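Local coordinates for protein scavenger receptor with C-type lectin type I (Homo sapiens, PDB 2OX8) that binds carbohydrate through a C-type lectin domain, recognising the Lewis(x) glycan of leukocyte surfaces, and probably acts as a scavenger receptor, at residues Lys36-Val41 against Phe126-Asp131; Lys10-Lys15 against Arg46-Trp51; Val41-Arg46 against His62-Thr67; Val21-Phe26 against Glu121-Phe126. All blocks are in the same frame, centred on the assembly; numbering follows the deposited sequence.

Contact 1: Lys36-Val41 against Phe126-Asp131; sequences KSSHLV and FICEKD. With ZN (zinc ion), chain F; ZN (zinc ion), chain G.
Glu129 and His39 face each other across two antiparallel strands, carboxylate and imidazole planes 75° apart. Carboxylate OE1 approaches ring atom CE1 to 3.2 Å. His39 holds its CG between the backbone N and the carbonyl carbon (chi1 49°), and from there ND1 reaches Leu40 O in a nearly straight 2.8 Å bond lying in the ring plane, which fixes the ring's rotation. The side chain of Glu129, extended beyond CG, places OE2 1.9 Å from a zinc ion that Glu48 and the Phe42 carbonyl also bind, while OE1 turns to the backbone N of Phe42. A carboxylate suits this spot because its two oxygens serve metal and main chain separately. The short strand 39-40 pairs with strand 125-131 of the C-type lectin domain, after a Schellman motif at Ser37 has ended helix 26-35; His39-Glu129 is the hydrogen-bonded pair and Leu40-Cys128 the non-hydrogen-bonded one. Backbone bonds Glu129 N to His39 O (2.9 Å) and Val41 N to Ile127 O (2.9 Å) set the register. Val41 meets Ile127 with CB against CG2 at 3.7 Å, and Leu40 CD2 rests on Phe126 CB, branched and aromatic groups filling a buried layer where Cys128 is tied to Cys33 by a disulfide. At the exposed end, Lys130 carries NZ to Lys36 O, 3.2 Å away and nearly along the C=O axis.

Contact 2: Lys10-Lys15 against Arg46-Trp51; sequences KNFTDK and REEQQW. With ZN (zinc ion), chain G; ZN (zinc ion), chain F.
Phe12 and Trp51 stack where strand 9-12, at the N-terminal edge of the C-type lectin fold, runs roughly antiparallel to helix 46-55 (153° between residues 10-12 and 46-51, whose axes come within 10.7 Å). The aromatic contact is an offset stack: the Phe12 ring and the five-membered ring of Trp51 have centroids 4.4 Å apart and planes 24° from parallel. Both side chains put CG anti to the backbone N (chi1 174° for Phe12) and point past one another, each coming from its own backbone. Two CH-pi contacts follow: Phe12 CB sits 3.4 Å from the centroid of the indole six-membered ring, almost on its normal, and Trp51 CB lies over the Phe12 ring. Large flat groups suit this seam because each spans the gap between strand and helix. Apolar contacts extend the patch, with the far end of the Phe12 ring against Glu48 CA and Lys10 CB at the indole edge. Nearby, Glu48 OE1 binds a zinc ion and accepts a hydrogen bond from Tyr17 OH. In the type II' turn from Phe12 to Lys15, Asp14 OD2 is 1.9 Å from a second zinc ion, while its OD1 receives Lys15 NZ on the syn lone pair at 2.8 Å.

Contact 3: Val41-Arg46 against His62-Thr67; sequences VFINTR and HWIGLT. With ZN (zinc ion), chain I; ZN (zinc ion), chain F.
Val41 stands with CG1 between the backbone N and the carbonyl carbon (chi1 69°), which turns that methyl onto Ile64; Ile64 holds CG2 anti to its own carbonyl carbon and meets it at 3.8 Å. The two side chains cross at a slant, and Ile43 CD1 adds a looser touch on the same methyl, Ile64 CG2, at 4.2 Å. Beta-branched residues suit this buried place, since their methyls lie close to the main chain and fill the space beside it. Next to them Gly65 N donates to Val41 O at 2.8 Å, with an N-H...O angle of 157°, joining the loop that follows strand 39-40 to strand 62-67 in the core of the C-type lectin fold. Gly65 is the centre of an inverse gamma turn, where the strand rounds a corner. With no side chain at Gly65, the Phe42 ring can lie against its main chain and Val41 O can approach its N. The Phe42 ring reaches Gly65 O, CE2 at 3.6 Å, and its other neighbours include the stacked imidazole of His39. Each segment also supplies a zinc ligand. Phe42 O binds one ion at 2.1 Å, together with Glu48 and Glu129, and His62 NE2 binds another at 2.0 Å with Glu60 and two waters. Successive carbonyls thus have different duties: that of Val41 accepts a strand N-H, that of Phe42 ligates metal, and metal binding would probably polarise the latter.

Contact 4: Val21-Phe26 against Glu121-Phe126; sequences VEKEIF and EDVNNF
Lys23 reaches across Asn125 at a slant, and these two residues have the largest areas buried here. The lysine runs extended until a bend at chi4 (-77°) brings NZ to Asn125 OD1, 2.7 Å away and in the plane of the amide carbonyl. Its aliphatic part also rests against the amide, CG being 3.3 Å from OD1, so one flat group receives both the charged tip and the methylenes. Asparagine suits the position because its oxygen can accept from the ammonium group while its nitrogen faces the other way, where ND2 makes a weak bond to Ser20 O. Both residues also touch Glu60, a zinc ligand, although the zinc itself is about 5 Å from the Asn125 side chain. Between them and the far end of the contact, Glu24 and Asn124 form a single antiparallel bridge: Glu24 N donates to Asn124 O at 2.9 Å, and the return bond from Asn124 N to Glu24 O is weak. This bridge ties the loop leading into helix 26-35 to the approach of strand 125-131, bringing early and late parts of the C-type lectin domain together. Glu24 O also accepts from Trp63 NE1, which links the bridge to strand 62-67. Ile25, at the N-cap position of the helix, is the third main contributor. Both of its branches rest on the same side of Glu121 CA, CG1 (3.4 Å) toward the carbonyl O and CG2 (3.6 Å) toward the N. Isoleucine suits the place because both branches can pack on main-chain atoms. The Phe126 ring reaches Glu22 O with CE2, at 3.5 Å.

In the fold
Contacts 1 and 3 are buried, contact 2 lies at the surface and contact 4 is partly buried. Strand 125-131 serves both contact 1 and contact 4, and its neighbour in the sheet, strand 62-67, carries contact 3; Val41 belongs to contacts 1 and 3 alike. Contacts 1, 2 and 3 each supply a ligand to one zinc ion, so strand, helix and loop converge there; contacts 1 and 2 share a second. Contact 4, its centre about 22 Å from that of contact 2, lies on the opposite side of the chain's centre. Contacts 1, 3 and 4 all have main-chain hydrogen bonds, joined in 1 and 3 by branched aliphatic packing and in 4 by a lysine-amide bond; contact 2 rests on aromatic stacking without such bonds.

Contact 1: Lys36-Val41 against Phe126-Asp131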
# COMPACT_ATOMS: atom_id res chain seq x y z
N LYS A 36 -10.76 0.78 11.79
CA LYS A 36 -11.42 -0.49 11.49
C LYS A 36 -10.54 -1.56 12.12
O LYS A 36 -10.71 -2.75 11.86
CB LYS A 36 -11.50 -0.75 9.98
CG LYS A 36 -12.00 0.42 9.14
CD LYS A 36 -13.31 0.97 9.66
CE LYS A 36 -13.88 2.00 8.70
NZ LYS A 36 -13.03 3.19 8.49
N SER A 37 -9.59 -1.13 12.95
CA SER A 37 -8.67 -2.05 13.62
C SER A 37 -7.72 -2.73 12.65
O SER A 37 -7.36 -3.89 12.85
CB SER A 37 -9.43 -3.12 14.41
OG SER A 37 -9.60 -2.73 15.76
N SER A 38 -7.33 -2.00 11.62
CA SER A 38 -6.41 -2.50 10.61
C SER A 38 -5.42 -1.40 10.19
O SER A 38 -5.30 -0.35 10.82
CB SER A 38 -7.20 -3.01 9.39
OG SER A 38 -7.83 -1.94 8.70
N HIS A 39 -4.71 -1.63 9.09
CA HIS A 39 -3.74 -0.66 8.64
C HIS A 39 -3.57 -0.86 7.16
O HIS A 39 -3.87 -1.93 6.64
CB HIS A 39 -2.41 -0.92 9.33
CG HIS A 39 -1.98 -2.35 9.27
ND1 HIS A 39 -1.55 -2.96 8.11
CD2 HIS A 39 -1.99 -3.32 10.23
CE1 HIS A 39 -1.31 -4.24 8.35
NE2 HIS A 39 -1.57 -4.48 9.63
N LEU A 40 -3.08 0.18 6.48
CA LEU A 40 -2.83 0.07 5.06
C LEU A 40 -2.00 -1.22 4.92
O LEU A 40 -1.08 -1.51 5.71
CB LEU A 40 -2.11 1.33 4.57
CG LEU A 40 -3.05 2.55 4.38
CD1 LEU A 40 -2.25 3.84 4.32
CD2 LEU A 40 -3.88 2.37 3.09
N VAL A 41 -2.37 -2.02 3.92
CA VAL A 41 -1.78 -3.31 3.63
C VAL A 41 -0.24 -3.37 3.57
O VAL A 41 0.42 -2.43 3.13
CB VAL A 41 -2.36 -3.84 2.29
CG1 VAL A 41 -1.87 -2.99 1.14
CG2 VAL A 41 -2.02 -5.27 2.08
N PHE A 126 -7.51 2.80 -1.48
CA PHE A 126 -6.56 2.16 -0.59
C PHE A 126 -6.99 0.78 -0.13
O PHE A 126 -8.16 0.41 -0.19
CB PHE A 126 -6.35 3.07 0.62
CG PHE A 126 -7.61 3.41 1.36
CD1 PHE A 126 -8.08 2.59 2.36
CD2 PHE A 126 -8.37 4.52 0.99
CE1 PHE A 126 -9.29 2.85 2.99
CE2 PHE A 126 -9.58 4.80 1.62
CZ PHE A 126 -10.04 3.96 2.62
N ILE A 127 -6.01 0.00 0.33
CA ILE A 127 -6.25 -1.35 0.80
C ILE A 127 -5.98 -1.46 2.30
O ILE A 127 -4.91 -1.07 2.78
CB ILE A 127 -5.35 -2.37 0.04
CG1 ILE A 127 -5.63 -2.29 -1.46
CG2 ILE A 127 -5.60 -3.79 0.54
CD1 ILE A 127 -4.78 -3.26 -2.30
N CYS A 128 -6.95 -1.96 3.04
CA CYS A 128 -6.79 -2.14 4.47
C CYS A 128 -6.56 -3.63 4.73
O CYS A 128 -7.07 -4.50 4.01
CB CYS A 128 -8.02 -1.67 5.22
SG CYS A 128 -8.32 0.13 5.20
N GLU A 129 -5.80 -3.93 5.77
CA GLU A 129 -5.47 -5.29 6.09
C GLU A 129 -5.43 -5.51 7.60
O GLU A 129 -5.14 -4.57 8.36
CB GLU A 129 -4.10 -5.59 5.47
CG GLU A 129 -3.45 -6.93 5.83
CD GLU A 129 -1.99 -7.03 5.38
OE1 GLU A 129 -1.19 -6.17 5.79
OE2 GLU A 129 -1.64 -7.95 4.62
N LYS A 130 -5.76 -6.72 8.03
CA LYS A 130 -5.71 -7.08 9.45
C LYS A 130 -5.65 -8.60 9.55
O LYS A 130 -6.36 -9.31 8.84
CB LYS A 130 -6.91 -6.54 10.22
CG LYS A 130 -8.27 -6.98 9.73
CD LYS A 130 -9.36 -6.41 10.63
CE LYS A 130 -10.74 -6.43 9.98
NZ LYS A 130 -11.66 -5.59 10.79
N ASP A 131 -4.77 -9.09 10.42
CA ASP A 131 -4.57 -10.51 10.63
C ASP A 131 -5.48 -11.00 11.77
O ASP A 131 -5.43 -10.47 12.88
CB ASP A 131 -3.08 -10.75 10.96
CG ASP A 131 -2.79 -12.15 11.46
OD1 ASP A 131 -3.36 -12.56 12.49
OD2 ASP A 131 -1.96 -12.85 10.86
ZN ZN F . 0.08 -8.45 4.13
ZN ZN G . -0.94 -14.29 10.52

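Contact 2: Lys10-Lys15 against Arg46-Trp51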
# COMPACT_ATOMS: atom_id res chain seq x y z
N LYS A 10 -11.97 -9.28 1.98
CA LYS A 10 -11.59 -10.53 1.34
C LYS A 10 -10.55 -11.23 2.16
O LYS A 10 -9.73 -10.61 2.85
CB LYS A 10 -11.07 -10.28 -0.08
CG LYS A 10 -12.14 -9.81 -1.01
CD LYS A 10 -11.58 -9.24 -2.29
CE LYS A 10 -12.71 -8.68 -3.15
NZ LYS A 10 -13.79 -9.72 -3.35
N ASN A 11 -10.60 -12.55 2.08
CA ASN A 11 -9.68 -13.38 2.82
C ASN A 11 -8.63 -14.05 1.95
O ASN A 11 -8.89 -14.43 0.81
CB ASN A 11 -10.47 -14.44 3.62
CG ASN A 11 -9.58 -15.50 4.22
OD1 ASN A 11 -9.39 -16.56 3.63
ND2 ASN A 11 -9.00 -15.20 5.39
N PHE A 12 -7.43 -14.13 2.51
CA PHE A 12 -6.27 -14.76 1.91
C PHE A 12 -5.39 -15.14 3.09
O PHE A 12 -4.99 -14.28 3.87
CB PHE A 12 -5.50 -13.79 1.01
CG PHE A 12 -4.20 -14.35 0.48
CD1 PHE A 12 -4.19 -15.26 -0.58
CD2 PHE A 12 -2.99 -13.99 1.07
CE1 PHE A 12 -2.99 -15.80 -1.05
CE2 PHE A 12 -1.79 -14.53 0.61
CZ PHE A 12 -1.79 -15.44 -0.46
N THR A 13 -5.12 -16.43 3.24
CA THR A 13 -4.31 -16.90 4.35
C THR A 13 -5.08 -16.64 5.64
O THR A 13 -6.18 -17.18 5.79
CB THR A 13 -2.93 -16.20 4.34
OG1 THR A 13 -2.10 -16.83 3.36
CG2 THR A 13 -2.24 -16.29 5.67
N ASP A 14 -4.56 -15.83 6.55
CA ASP A 14 -5.27 -15.56 7.81
C ASP A 14 -5.61 -14.09 7.94
O ASP A 14 -5.88 -13.59 9.03
CB ASP A 14 -4.40 -15.99 9.00
CG ASP A 14 -3.16 -15.13 9.17
OD1 ASP A 14 -2.67 -14.56 8.17
OD2 ASP A 14 -2.66 -15.03 10.31
N LYS A 15 -5.64 -13.41 6.80
CA LYS A 15 -5.90 -11.98 6.79
C LYS A 15 -7.10 -11.53 5.97
O LYS A 15 -7.41 -12.08 4.89
CB LYS A 15 -4.66 -11.25 6.28
CG LYS A 15 -3.39 -11.68 6.95
CD LYS A 15 -2.18 -11.11 6.24
CE LYS A 15 -0.95 -11.31 7.06
NZ LYS A 15 -0.74 -12.74 7.26
N ARG A 46 5.70 -12.77 -2.51
CA ARG A 46 5.22 -12.69 -3.88
C ARG A 46 3.83 -13.28 -3.99
O ARG A 46 2.99 -12.73 -4.70
CB ARG A 46 6.17 -13.43 -4.83
CG ARG A 46 6.59 -14.82 -4.38
CD ARG A 46 7.20 -15.62 -5.53
NE ARG A 46 7.58 -16.97 -5.13
CZ ARG A 46 8.70 -17.28 -4.48
NH1 ARG A 46 9.56 -16.32 -4.16
NH2 ARG A 46 8.97 -18.54 -4.17
N GLU A 47 3.59 -14.38 -3.28
CA GLU A 47 2.29 -15.04 -3.32
C GLU A 47 1.19 -14.08 -2.91
O GLU A 47 0.11 -14.09 -3.50
CB GLU A 47 2.23 -16.27 -2.40
CG GLU A 47 3.17 -17.41 -2.75
CD GLU A 47 4.52 -17.30 -2.05
OE1 GLU A 47 5.39 -16.52 -2.53
OE2 GLU A 47 4.72 -17.98 -1.02
N GLU A 48 1.45 -13.27 -1.88
CA GLU A 48 0.45 -12.31 -1.43
C GLU A 48 0.29 -11.27 -2.53
O GLU A 48 -0.82 -10.97 -2.95
CB GLU A 48 0.89 -11.65 -0.10
CG GLU A 48 -0.13 -10.66 0.47
CD GLU A 48 0.33 -9.97 1.76
OE1 GLU A 48 -0.46 -9.24 2.39
OE2 GLU A 48 1.49 -10.15 2.15
N GLN A 49 1.41 -10.75 -3.01
CA GLN A 49 1.40 -9.75 -4.09
C GLN A 49 0.63 -10.26 -5.32
O GLN A 49 -0.11 -9.51 -5.94
CB GLN A 49 2.84 -9.37 -4.48
CG GLN A 49 2.97 -8.53 -5.73
CD GLN A 49 2.39 -7.15 -5.60
OE1 GLN A 49 2.88 -6.33 -4.82
NE2 GLN A 49 1.32 -6.87 -6.36
N GLN A 50 0.79 -11.53 -5.66
CA GLN A 50 0.06 -12.06 -6.81
C GLN A 50 -1.44 -12.16 -6.54
O GLN A 50 -2.24 -12.03 -7.46
CB GLN A 50 0.61 -13.45 -7.20
CG GLN A 50 2.10 -13.42 -7.56
CD GLN A 50 2.64 -14.77 -8.03
OE1 GLN A 50 2.46 -15.79 -7.36
NE2 GLN A 50 3.31 -14.76 -9.18
N TRP A 51 -1.82 -12.38 -5.28
CA TRP A 51 -3.23 -12.49 -4.91
C TRP A 51 -3.88 -11.12 -4.91
O TRP A 51 -4.98 -10.95 -5.43
CB TRP A 51 -3.37 -13.08 -3.51
CG TRP A 51 -4.79 -13.14 -3.05
CD1 TRP A 51 -5.72 -14.05 -3.42
CD2 TRP A 51 -5.45 -12.22 -2.16
NE1 TRP A 51 -6.93 -13.77 -2.82
CE2 TRP A 51 -6.79 -12.65 -2.04
CE3 TRP A 51 -5.04 -11.08 -1.45
CZ2 TRP A 51 -7.74 -11.97 -1.24
CZ3 TRP A 51 -5.98 -10.41 -0.66
CH2 TRP A 51 -7.31 -10.86 -0.57
ZN ZN G . -0.94 -14.29 10.52
ZN ZN F . 0.08 -8.45 4.13

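Contact 3: Val41-Arg46 against His62-Thr67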
# COMPACT_ATOMS: atom_id res chain seq x y z
N VAL A 41 -2.37 -2.02 3.92
CA VAL A 41 -1.78 -3.31 3.63
C VAL A 41 -0.24 -3.37 3.57
O VAL A 41 0.42 -2.43 3.13
CB VAL A 41 -2.36 -3.84 2.29
CG1 VAL A 41 -1.87 -2.99 1.14
CG2 VAL A 41 -2.02 -5.27 2.08
N PHE A 42 0.31 -4.49 4.06
CA PHE A 42 1.75 -4.75 4.02
C PHE A 42 1.84 -5.92 3.06
O PHE A 42 1.04 -6.87 3.15
CB PHE A 42 2.30 -5.23 5.37
CG PHE A 42 2.22 -4.23 6.47
CD1 PHE A 42 2.19 -4.65 7.79
CD2 PHE A 42 2.14 -2.87 6.20
CE1 PHE A 42 2.07 -3.73 8.84
CE2 PHE A 42 2.02 -1.94 7.24
CZ PHE A 42 1.98 -2.37 8.56
N ILE A 43 2.78 -5.87 2.12
CA ILE A 43 2.93 -6.97 1.16
C ILE A 43 4.29 -7.62 1.41
O ILE A 43 5.32 -7.07 1.03
CB ILE A 43 2.82 -6.45 -0.27
CG1 ILE A 43 1.41 -5.89 -0.47
CG2 ILE A 43 3.13 -7.56 -1.26
CD1 ILE A 43 1.29 -4.94 -1.61
N ASN A 44 4.29 -8.79 2.04
CA ASN A 44 5.54 -9.44 2.38
C ASN A 44 5.97 -10.72 1.66
O ASN A 44 6.93 -11.36 2.08
CB ASN A 44 5.58 -9.66 3.88
CG ASN A 44 5.72 -8.37 4.63
OD1 ASN A 44 6.67 -7.62 4.42
ND2 ASN A 44 4.76 -8.09 5.50
N THR A 45 5.30 -11.08 0.59
CA THR A 45 5.65 -12.27 -0.15
C THR A 45 5.09 -12.11 -1.54
O THR A 45 4.12 -11.39 -1.73
CB THR A 45 5.02 -13.53 0.47
OG1 THR A 45 3.60 -13.35 0.58
CG2 THR A 45 5.61 -13.80 1.85
N ARG A 46 5.70 -12.77 -2.51
CA ARG A 46 5.22 -12.69 -3.88
C ARG A 46 3.83 -13.28 -3.99
O ARG A 46 2.99 -12.73 -4.70
CB ARG A 46 6.17 -13.43 -4.83
CG ARG A 46 6.59 -14.82 -4.38
CD ARG A 46 7.20 -15.62 -5.53
NE ARG A 46 7.58 -16.97 -5.13
CZ ARG A 46 8.70 -17.28 -4.48
NH1 ARG A 46 9.56 -16.32 -4.16
NH2 ARG A 46 8.97 -18.54 -4.17
N HIS A 62 -3.96 2.03 -5.75
CA HIS A 62 -4.27 1.90 -4.32
C HIS A 62 -3.08 2.17 -3.40
O HIS A 62 -1.97 1.73 -3.70
CB HIS A 62 -4.78 0.49 -4.02
CG HIS A 62 -6.10 0.17 -4.66
ND1 HIS A 62 -7.28 0.15 -3.94
CD2 HIS A 62 -6.43 -0.11 -5.94
CE1 HIS A 62 -8.28 -0.13 -4.76
NE2 HIS A 62 -7.79 -0.29 -5.98
N TRP A 63 -3.30 2.87 -2.29
CA TRP A 63 -2.22 3.13 -1.33
C TRP A 63 -1.86 1.84 -0.59
O TRP A 63 -2.72 1.01 -0.34
CB TRP A 63 -2.64 4.10 -0.22
CG TRP A 63 -2.87 5.51 -0.55
CD1 TRP A 63 -4.04 6.19 -0.40
CD2 TRP A 63 -1.91 6.46 -1.04
NE1 TRP A 63 -3.87 7.50 -0.77
CE2 TRP A 63 -2.58 7.70 -1.16
CE3 TRP A 63 -0.55 6.38 -1.38
CZ2 TRP A 63 -1.94 8.85 -1.61
CZ3 TRP A 63 0.09 7.52 -1.82
CH2 TRP A 63 -0.61 8.75 -1.94
N ILE A 64 -0.58 1.68 -0.24
CA ILE A 64 -0.15 0.53 0.54
C ILE A 64 0.57 1.10 1.78
O ILE A 64 0.96 2.26 1.79
CB ILE A 64 0.76 -0.41 -0.28
CG1 ILE A 64 2.02 0.30 -0.78
CG2 ILE A 64 -0.01 -0.92 -1.47
CD1 ILE A 64 2.98 -0.64 -1.57
N GLY A 65 0.71 0.31 2.84
CA GLY A 65 1.33 0.84 4.06
C GLY A 65 2.84 0.93 4.01
O GLY A 65 3.54 0.31 4.82
N LEU A 66 3.35 1.71 3.07
CA LEU A 66 4.78 1.86 2.87
C LEU A 66 5.08 3.33 2.73
O LEU A 66 4.42 4.05 1.98
CB LEU A 66 5.21 1.11 1.61
CG LEU A 66 6.70 1.00 1.29
CD1 LEU A 66 7.48 0.51 2.50
CD2 LEU A 66 6.88 0.04 0.10
N THR A 67 6.10 3.77 3.48
CA THR A 67 6.49 5.17 3.49
C THR A 67 7.97 5.33 3.80
O THR A 67 8.62 4.40 4.29
CB THR A 67 5.67 5.92 4.55
OG1 THR A 67 5.97 5.39 5.85
CG2 THR A 67 4.17 5.73 4.29
ZN ZN I . -9.12 -1.40 -7.07
ZN ZN F . 0.08 -8.45 4.13
O HOH W 1 -7.41 -0.97 -8.76
O HOH W 2 -10.47 -3.30 -6.54

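Contact 4: Val21-Phe26 against Glu121-Phe126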
# COMPACT_ATOMS: atom_id res chain seq x y z
N VAL A 21 -13.51 1.95 -1.75
CA VAL A 21 -14.31 2.50 -2.81
C VAL A 21 -13.96 3.98 -2.87
O VAL A 21 -13.67 4.50 -3.94
CB VAL A 21 -15.80 2.34 -2.51
CG1 VAL A 21 -16.62 3.13 -3.51
CG2 VAL A 21 -16.16 0.85 -2.54
N GLU A 22 -13.96 4.66 -1.73
CA GLU A 22 -13.62 6.08 -1.78
C GLU A 22 -12.12 6.28 -1.82
O GLU A 22 -11.33 5.43 -1.38
CB GLU A 22 -14.20 6.87 -0.61
CG GLU A 22 -14.38 8.36 -0.95
CD GLU A 22 -14.75 9.25 0.24
OE1 GLU A 22 -15.68 8.89 1.00
OE2 GLU A 22 -14.11 10.32 0.41
N LYS A 23 -11.73 7.42 -2.38
CA LYS A 23 -10.33 7.80 -2.50
C LYS A 23 -10.06 8.88 -1.46
O LYS A 23 -10.95 9.67 -1.14
CB LYS A 23 -10.08 8.37 -3.90
CG LYS A 23 -10.48 7.45 -5.03
CD LYS A 23 -10.58 8.23 -6.33
CE LYS A 23 -10.62 7.32 -7.55
NZ LYS A 23 -9.27 6.77 -7.89
N GLU A 24 -8.85 8.91 -0.93
CA GLU A 24 -8.48 9.91 0.07
C GLU A 24 -6.98 10.12 0.24
O GLU A 24 -6.16 9.41 -0.36
CB GLU A 24 -9.13 9.56 1.42
CG GLU A 24 -10.64 9.74 1.40
CD GLU A 24 -11.27 9.83 2.76
OE1 GLU A 24 -10.80 10.67 3.57
OE2 GLU A 24 -12.24 9.09 3.02
N ILE A 25 -6.62 11.12 1.03
CA ILE A 25 -5.22 11.43 1.29
C ILE A 25 -4.59 10.27 2.06
O ILE A 25 -5.26 9.57 2.83
CB ILE A 25 -5.10 12.74 2.10
CG1 ILE A 25 -5.32 13.94 1.17
CG2 ILE A 25 -3.74 12.83 2.79
CD1 ILE A 25 -5.40 15.26 1.90
N PHE A 26 -3.30 10.05 1.83
CA PHE A 26 -2.64 8.96 2.50
C PHE A 26 -2.96 8.92 3.98
O PHE A 26 -3.37 7.88 4.50
CB PHE A 26 -1.14 9.05 2.31
CG PHE A 26 -0.40 7.84 2.80
CD1 PHE A 26 -0.12 6.79 1.94
CD2 PHE A 26 0.02 7.75 4.12
CE1 PHE A 26 0.58 5.67 2.39
CE2 PHE A 26 0.71 6.63 4.59
CZ PHE A 26 0.99 5.59 3.72
N GLU A 121 -1.25 13.25 0.23
CA GLU A 121 -2.16 14.36 -0.05
C GLU A 121 -2.80 14.21 -1.43
O GLU A 121 -3.78 14.88 -1.75
CB GLU A 121 -1.43 15.71 0.07
CG GLU A 121 -1.22 16.15 1.51
CD GLU A 121 -0.66 17.55 1.64
OE1 GLU A 121 0.52 17.76 1.28
OE2 GLU A 121 -1.41 18.46 2.09
N ASP A 122 -2.23 13.33 -2.25
CA ASP A 122 -2.80 13.02 -3.55
C ASP A 122 -3.90 12.03 -3.16
O ASP A 122 -3.75 11.27 -2.20
CB ASP A 122 -1.76 12.34 -4.44
CG ASP A 122 -1.24 13.26 -5.53
OD1 ASP A 122 -1.10 14.48 -5.27
OD2 ASP A 122 -0.95 12.77 -6.65
N VAL A 123 -5.01 12.03 -3.89
CA VAL A 123 -6.10 11.14 -3.55
C VAL A 123 -6.03 9.82 -4.33
O VAL A 123 -5.75 9.81 -5.52
CB VAL A 123 -7.47 11.84 -3.79
CG1 VAL A 123 -8.59 10.98 -3.28
CG2 VAL A 123 -7.49 13.18 -3.08
N ASN A 124 -6.26 8.72 -3.62
CA ASN A 124 -6.24 7.39 -4.23
C ASN A 124 -7.11 6.46 -3.41
O ASN A 124 -7.52 6.78 -2.30
CB ASN A 124 -4.84 6.79 -4.25
CG ASN A 124 -3.87 7.55 -5.14
OD1 ASN A 124 -3.18 8.45 -4.68
ND2 ASN A 124 -3.82 7.18 -6.42
N ASN A 125 -7.37 5.29 -3.99
CA ASN A 125 -8.14 4.26 -3.32
C ASN A 125 -7.08 3.61 -2.45
O ASN A 125 -5.89 3.83 -2.65
CB ASN A 125 -8.69 3.27 -4.34
CG ASN A 125 -9.67 3.91 -5.31
OD1 ASN A 125 -9.27 4.66 -6.21
ND2 ASN A 125 -10.95 3.64 -5.13
N PHE A 126 -7.51 2.80 -1.48
CA PHE A 126 -6.56 2.16 -0.59
C PHE A 126 -6.99 0.78 -0.13
O PHE A 126 -8.16 0.41 -0.19
CB PHE A 126 -6.35 3.07 0.62
CG PHE A 126 -7.61 3.41 1.36
CD1 PHE A 126 -8.08 2.59 2.36
CD2 PHE A 126 -8.37 4.52 0.99
CE1 PHE A 126 -9.29 2.85 2.99
CE2 PHE A 126 -9.58 4.80 1.62
CZ PHE A 126 -10.04 3.96 2.62